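Local coordinates for protein 4-alpha-glucanotransferase (Corynebacterium glutamicum, PDB 5B68) that is an amylomaltase of the 4-alpha-glucanotransferase family, a TIM-barrel protein that carries an N-terminal beta-sandwich domain, at residues A[160-165]-A[494-499]; A[408-413]-A[471-476]. One frame throughout, in Å; residues are numbered along the deposited sequence.

In the fold
Both contacts are largely buried, and they hold different elements. Interaction 1 sets the end of strand 153-162, from the N-terminal beta-sandwich region, against helix 487-500 of the TIM-barrel part, so it joins two domains. Interaction 2 stays within the barrel part, pairing two neighbouring strands of a four-stranded antiparallel sheet separate from the barrel strands. Their chemistry differs accordingly: 160-165 and 494-499 share no direct hydrogen bond and pack through carbon, with a water at the margin, whereas 408-413 and 471-476 are held by backbone hydrogen bonds and an arginine side chain. Their centres lie 31 Å apart, and the nearest atoms about 16 Å.

Interaction 1: A[160-165]-A[494-499]; sequences IITPAR and LALEAE
Pro163 packs on Ala495, Leu496 and Glu499 in an apolar strand-on-helix contact, where the last strand of the N-terminal beta sandwich, 153-162, runs out over helix 487-500 of the TIM-barrel region. Strand and helix segments cross at 72° with their axes 8.1 Å apart, and no direct hydrogen bond links them. The proline ring lies against the helix backbone: CD of Pro163 presses on CA of Leu496 at 3.4 Å, tighter than usual carbon packing, while its CG reaches CB of Ala495 and CB of Glu499, the latter at 3.9 Å.

Leu496 makes the other large share of the contact on the helix side. Its CG is anti to the backbone N (chi1 173°), 4.1 Å from the carbonyl oxygen of Ile161; both methyls also meet that oxygen, CD2 at 3.5 Å. CD2 also touches CG2 of Ile160 at 3.9 Å; these two side chains cross at about a right angle. Trp143 of the adjoining strand 142-150 packs on both Ile160 and Leu496.

Polar atoms of the 160-165 segment have partners outside the pair: Thr162 OG1 and the carbonyl oxygen of Pro163 both bond to Arg524 NH1. At the margin Arg165 forms a salt bridge with Asp170. Glu499 OE2, already bonded to Ser167 OG, also accepts from a water 3.1 Å away, which makes a weak, long bond of 3.5 Å to the carbonyl oxygen of Arg165.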
loop_
_atom_site.group_PDB
_atom_site.type_symbol
_atom_site.label_atom_id
_atom_site.label_comp_id
_atom_site.label_asym_id
_atom_site.label_seq_id
_atom_site.Cartn_x
_atom_site.Cartn_y
_atom_site.Cartn_z
ATOM N N ILE A 160 -14.288 -4.195 17.369
ATOM C CA ILE A 160 -12.893 -4.031 17.110
ATOM C C ILE A 160 -12.432 -2.800 17.867
ATOM O O ILE A 160 -12.954 -1.720 17.648
ATOM C CB ILE A 160 -12.686 -3.853 15.610
ATOM C CG1 ILE A 160 -13.238 -5.098 14.848
ATOM C CG2 ILE A 160 -11.210 -3.692 15.318
ATOM C CD1 ILE A 160 -13.716 -4.756 13.488
ATOM N N ILE A 161 -11.468 -2.974 18.721
ATOM C CA ILE A 161 -11.023 -1.925 19.615
ATOM C C ILE A 161 -9.591 -1.463 19.199
ATOM O O ILE A 161 -8.643 -2.274 19.072
ATOM C CB ILE A 161 -11.020 -2.456 21.049
ATOM C CG1 ILE A 161 -12.429 -2.977 21.466
ATOM C CG2 ILE A 161 -10.538 -1.392 21.994
ATOM C CD1 ILE A 161 -13.540 -1.922 21.400
ATOM N N THR A 162 -9.465 -0.173 18.945
ATOM C CA THR A 162 -8.322 0.343 18.228
ATOM C C THR A 162 -7.570 1.338 19.112
ATOM O O THR A 162 -8.128 1.908 20.049
ATOM C CB THR A 162 -8.743 0.997 16.941
ATOM O OG1 THR A 162 -9.421 2.218 17.207
ATOM C CG2 THR A 162 -9.589 0.080 16.038
ATOM N N PRO A 163 -6.250 1.449 18.901
ATOM C CA PRO A 163 -5.485 2.340 19.800
ATOM C C PRO A 163 -5.638 3.818 19.496
ATOM O O PRO A 163 -5.716 4.233 18.329
ATOM C CB PRO A 163 -4.041 1.854 19.619
ATOM C CG PRO A 163 -4.028 1.402 18.199
ATOM C CD PRO A 163 -5.352 0.718 17.984
ATOM N N ALA A 164 -5.626 4.635 20.547
ATOM C CA ALA A 164 -5.662 6.064 20.363
ATOM C C ALA A 164 -4.441 6.616 19.534
ATOM O O ALA A 164 -4.617 7.484 18.725
ATOM C CB ALA A 164 -5.775 6.764 21.732
ATOM N N ARG A 165 -3.236 6.065 19.769
ATOM C CA ARG A 165 -2.024 6.565 19.154
ATOM C C ARG A 165 -0.959 5.470 19.063
ATOM O O ARG A 165 -0.724 4.698 19.999
ATOM C CB ARG A 165 -1.501 7.722 19.978
ATOM C CG ARG A 165 -0.389 8.555 19.296
ATOM C CD ARG A 165 0.123 9.651 20.244
ATOM N NE ARG A 165 1.307 10.363 19.702
ATOM C CZ ARG A 165 1.288 11.251 18.718
ATOM N NH1 ARG A 165 2.429 11.859 18.398
ATOM N NH2 ARG A 165 0.160 11.598 18.058
ATOM N N LEU A 494 -5.840 0.099 10.701
ATOM C CA LEU A 494 -4.480 0.276 10.348
ATOM C C LEU A 494 -3.644 0.548 11.607
ATOM O O LEU A 494 -2.577 -0.055 11.818
ATOM C CB LEU A 494 -4.359 1.415 9.322
ATOM C CG LEU A 494 -2.975 1.932 9.011
ATOM C CD1 LEU A 494 -2.158 0.835 8.382
ATOM C CD2 LEU A 494 -3.088 3.107 8.065
ATOM N N ALA A 495 -4.118 1.433 12.471
ATOM C CA ALA A 495 -3.390 1.753 13.702
ATOM C C ALA A 495 -3.288 0.534 14.633
ATOM O O ALA A 495 -2.198 0.297 15.212
ATOM C CB ALA A 495 -3.991 2.933 14.437
ATOM N N LEU A 496 -4.365 -0.233 14.696
ATOM C CA LEU A 496 -4.395 -1.427 15.515
ATOM C C LEU A 496 -3.370 -2.440 15.032
ATOM O O LEU A 496 -2.560 -2.888 15.837
ATOM C CB LEU A 496 -5.770 -2.050 15.558
ATOM C CG LEU A 496 -5.945 -3.418 16.262
ATOM C CD1 LEU A 496 -5.488 -3.419 17.699
ATOM C CD2 LEU A 496 -7.413 -3.809 16.143
ATOM N N GLU A 497 -3.438 -2.811 13.776
ATOM C CA GLU A 497 -2.481 -3.781 13.257
ATOM C C GLU A 497 -1.000 -3.344 13.377
ATOM O O GLU A 497 -0.108 -4.153 13.741
ATOM C CB GLU A 497 -2.885 -4.220 11.890
ATOM C CG GLU A 497 -4.110 -5.136 11.872
ATOM C CD GLU A 497 -3.916 -6.392 12.663
ATOM O OE1 GLU A 497 -2.904 -7.127 12.445
ATOM O OE2 GLU A 497 -4.790 -6.679 13.533
ATOM N N ALA A 498 -0.728 -2.083 13.061
ATOM C CA ALA A 498 0.580 -1.509 13.284
ATOM C C ALA A 498 1.023 -1.482 14.742
ATOM O O ALA A 498 2.175 -1.827 15.052
ATOM C CB ALA A 498 0.695 -0.112 12.613
ATOM N N GLU A 499 0.131 -1.126 15.658
ATOM C CA GLU A 499 0.469 -1.109 17.055
ATOM C C GLU A 499 0.807 -2.514 17.528
ATOM O O GLU A 499 1.834 -2.671 18.188
ATOM C CB GLU A 499 -0.617 -0.468 17.889
ATOM C CG GLU A 499 -0.264 -0.331 19.357
ATOM C CD GLU A 499 0.800 0.721 19.668
ATOM O OE1 GLU A 499 1.286 1.371 18.761
ATOM O OE2 GLU A 499 1.169 0.885 20.831
HETATM O O HOH W 1 -1.223 2.160 22.329
#

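Interaction 2: A[408-413]-A[471-476]; sequences DASVGA and MPRMQS
Ser410 and Met471 form a hydrogen-bonded pair between antiparallel strands 409-413 and 467-472, in the four-stranded sheet that accompanies the TIM barrel. Ser410 N donates a hydrogen bond to Met471 O at 2.8 Å, and Met471 N returns a bond to Ser410 O at 2.9 Å. Next to them Ala409 and Pro472 are a non-hydrogen-bonded pair, and Ala409 CA makes a CA-H...O contact with Met471 O.

At Pro472 the chain enters a type II turn that ends at Gln475, closed by Gln475 N to Pro472 O. Arg473 N, at the second position of that turn, reaches back to Asp408 O at 2.9 Å; this donor stands above the carbonyl plane, 41° out of it.

The Arg473 side chain bends at chi3 (-83°), which turns NE off the line of the chain; its guanidinium lies against Ser410, whose CB sits 3.7 Å above the centre of one face. Its stronger bonds go outside the two segments, NE to Pro407 O just before Asp408 and NH2 to Ser426 O just past strand 423-424; NH2 also makes a weak bond of 3.0 Å to Ala409 O. Ser410 OG lies over the same face, its own hydrogen-bond partner being Asp424 OD1.

Met471 fills the other end of the contact. Its chain bends at chi3 (71°), bringing the CE methyl 4.0 Å from Gly412 CA and 3.7 Å from Ser410 O.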
loop_
_atom_site.group_PDB
_atom_site.type_symbol
_atom_site.label_atom_id
_atom_site.label_comp_id
_atom_site.label_asym_id
_atom_site.label_seq_id
_atom_site.Cartn_x
_atom_site.Cartn_y
_atom_site.Cartn_z
ATOM N N ASP A 408 -17.898 -3.124 -10.488
ATOM C CA ASP A 408 -18.339 -2.279 -11.608
ATOM C C ASP A 408 -17.907 -0.841 -11.490
ATOM O O ASP A 408 -18.253 -0.024 -12.329
ATOM C CB ASP A 408 -19.841 -2.409 -11.767
ATOM C CG ASP A 408 -20.272 -3.800 -12.288
ATOM O OD1 ASP A 408 -19.447 -4.566 -12.754
ATOM O OD2 ASP A 408 -21.464 -4.099 -12.284
ATOM N N ALA A 409 -17.148 -0.507 -10.445
ATOM C CA ALA A 409 -16.510 0.797 -10.323
ATOM C C ALA A 409 -14.998 0.556 -10.435
ATOM O O ALA A 409 -14.465 -0.556 -10.151
ATOM C CB ALA A 409 -16.849 1.467 -8.970
ATOM N N SER A 410 -14.309 1.620 -10.799
ATOM C CA SER A 410 -12.888 1.579 -10.975
ATOM C C SER A 410 -12.298 2.792 -10.227
ATOM O O SER A 410 -12.779 3.920 -10.357
ATOM C CB SER A 410 -12.560 1.554 -12.504
ATOM O OG SER A 410 -11.185 1.323 -12.647
ATOM N N VAL A 411 -11.263 2.574 -9.479
ATOM C CA VAL A 411 -10.578 3.624 -8.667
ATOM C C VAL A 411 -9.650 4.490 -9.493
ATOM O O VAL A 411 -8.954 4.002 -10.357
ATOM C CB VAL A 411 -9.758 3.030 -7.504
ATOM C CG1 VAL A 411 -9.086 4.130 -6.684
ATOM C CG2 VAL A 411 -10.637 2.224 -6.596
ATOM N N GLY A 412 -9.631 5.784 -9.179
ATOM C CA GLY A 412 -8.701 6.669 -9.877
ATOM C C GLY A 412 -8.583 8.013 -9.238
ATOM O O GLY A 412 -8.576 8.132 -8.010
ATOM N N ALA A 413 -8.492 9.030 -10.078
ATOM C CA ALA A 413 -8.242 10.386 -9.617
ATOM C C ALA A 413 -8.944 11.416 -10.536
ATOM O O ALA A 413 -9.049 11.216 -11.732
ATOM C CB ALA A 413 -6.766 10.594 -9.599
ATOM N N MET A 471 -14.998 5.686 -10.826
ATOM C CA MET A 471 -15.770 5.929 -12.022
ATOM C C MET A 471 -16.404 4.631 -12.442
ATOM O O MET A 471 -15.904 3.576 -12.104
ATOM C CB MET A 471 -14.831 6.457 -13.110
ATOM C CG MET A 471 -13.806 5.412 -13.534
ATOM S SD MET A 471 -12.280 6.129 -14.141
ATOM C CE MET A 471 -11.667 6.722 -12.556
ATOM N N PRO A 472 -17.576 4.678 -13.114
ATOM C CA PRO A 472 -18.118 3.421 -13.639
ATOM C C PRO A 472 -17.058 2.772 -14.517
ATOM O O PRO A 472 -16.321 3.466 -15.225
ATOM C CB PRO A 472 -19.305 3.889 -14.476
ATOM C CG PRO A 472 -19.703 5.169 -13.885
ATOM C CD PRO A 472 -18.457 5.837 -13.411
ATOM N N ARG A 473 -16.946 1.467 -14.439
ATOM C CA ARG A 473 -15.835 0.817 -15.063
ATOM C C ARG A 473 -15.897 1.080 -16.564
ATOM O O ARG A 473 -16.950 1.046 -17.149
ATOM C CB ARG A 473 -15.855 -0.674 -14.753
ATOM C CG ARG A 473 -14.562 -1.375 -15.091
ATOM C CD ARG A 473 -14.412 -2.675 -14.343
ATOM N NE ARG A 473 -13.896 -2.481 -13.003
ATOM C CZ ARG A 473 -12.628 -2.247 -12.722
ATOM N NH1 ARG A 473 -11.740 -2.172 -13.689
ATOM N NH2 ARG A 473 -12.251 -2.089 -11.473
ATOM N N MET A 474 -14.747 1.361 -17.154
ATOM C CA MET A 474 -14.599 1.609 -18.591
ATOM C C MET A 474 -15.036 2.999 -19.043
ATOM O O MET A 474 -15.086 3.277 -20.219
ATOM C CB MET A 474 -15.285 0.541 -19.435
ATOM C CG MET A 474 -14.488 -0.741 -19.623
ATOM S SD MET A 474 -12.987 -0.628 -20.620
ATOM C CE MET A 474 -13.582 -0.134 -22.225
ATOM N N GLN A 475 -15.311 3.874 -18.095
ATOM C CA GLN A 475 -15.645 5.247 -18.397
ATOM C C GLN A 475 -14.491 6.159 -18.046
ATOM O O GLN A 475 -13.602 5.789 -17.315
ATOM C CB GLN A 475 -16.896 5.696 -17.646
ATOM C CG GLN A 475 -18.174 5.049 -18.121
ATOM C CD GLN A 475 -19.400 5.778 -17.644
ATOM O OE1 GLN A 475 -19.304 6.838 -17.058
ATOM N NE2 GLN A 475 -20.553 5.213 -17.901
ATOM N N SER A 476 -14.511 7.343 -18.627
ATOM C CA SER A 476 -13.568 8.406 -18.338
ATOM C C SER A 476 -13.611 8.791 -16.854
ATOM O O SER A 476 -14.694 8.855 -16.219
ATOM C CB SER A 476 -13.938 9.651 -19.157
ATOM O OG SER A 476 -13.119 10.771 -18.828
#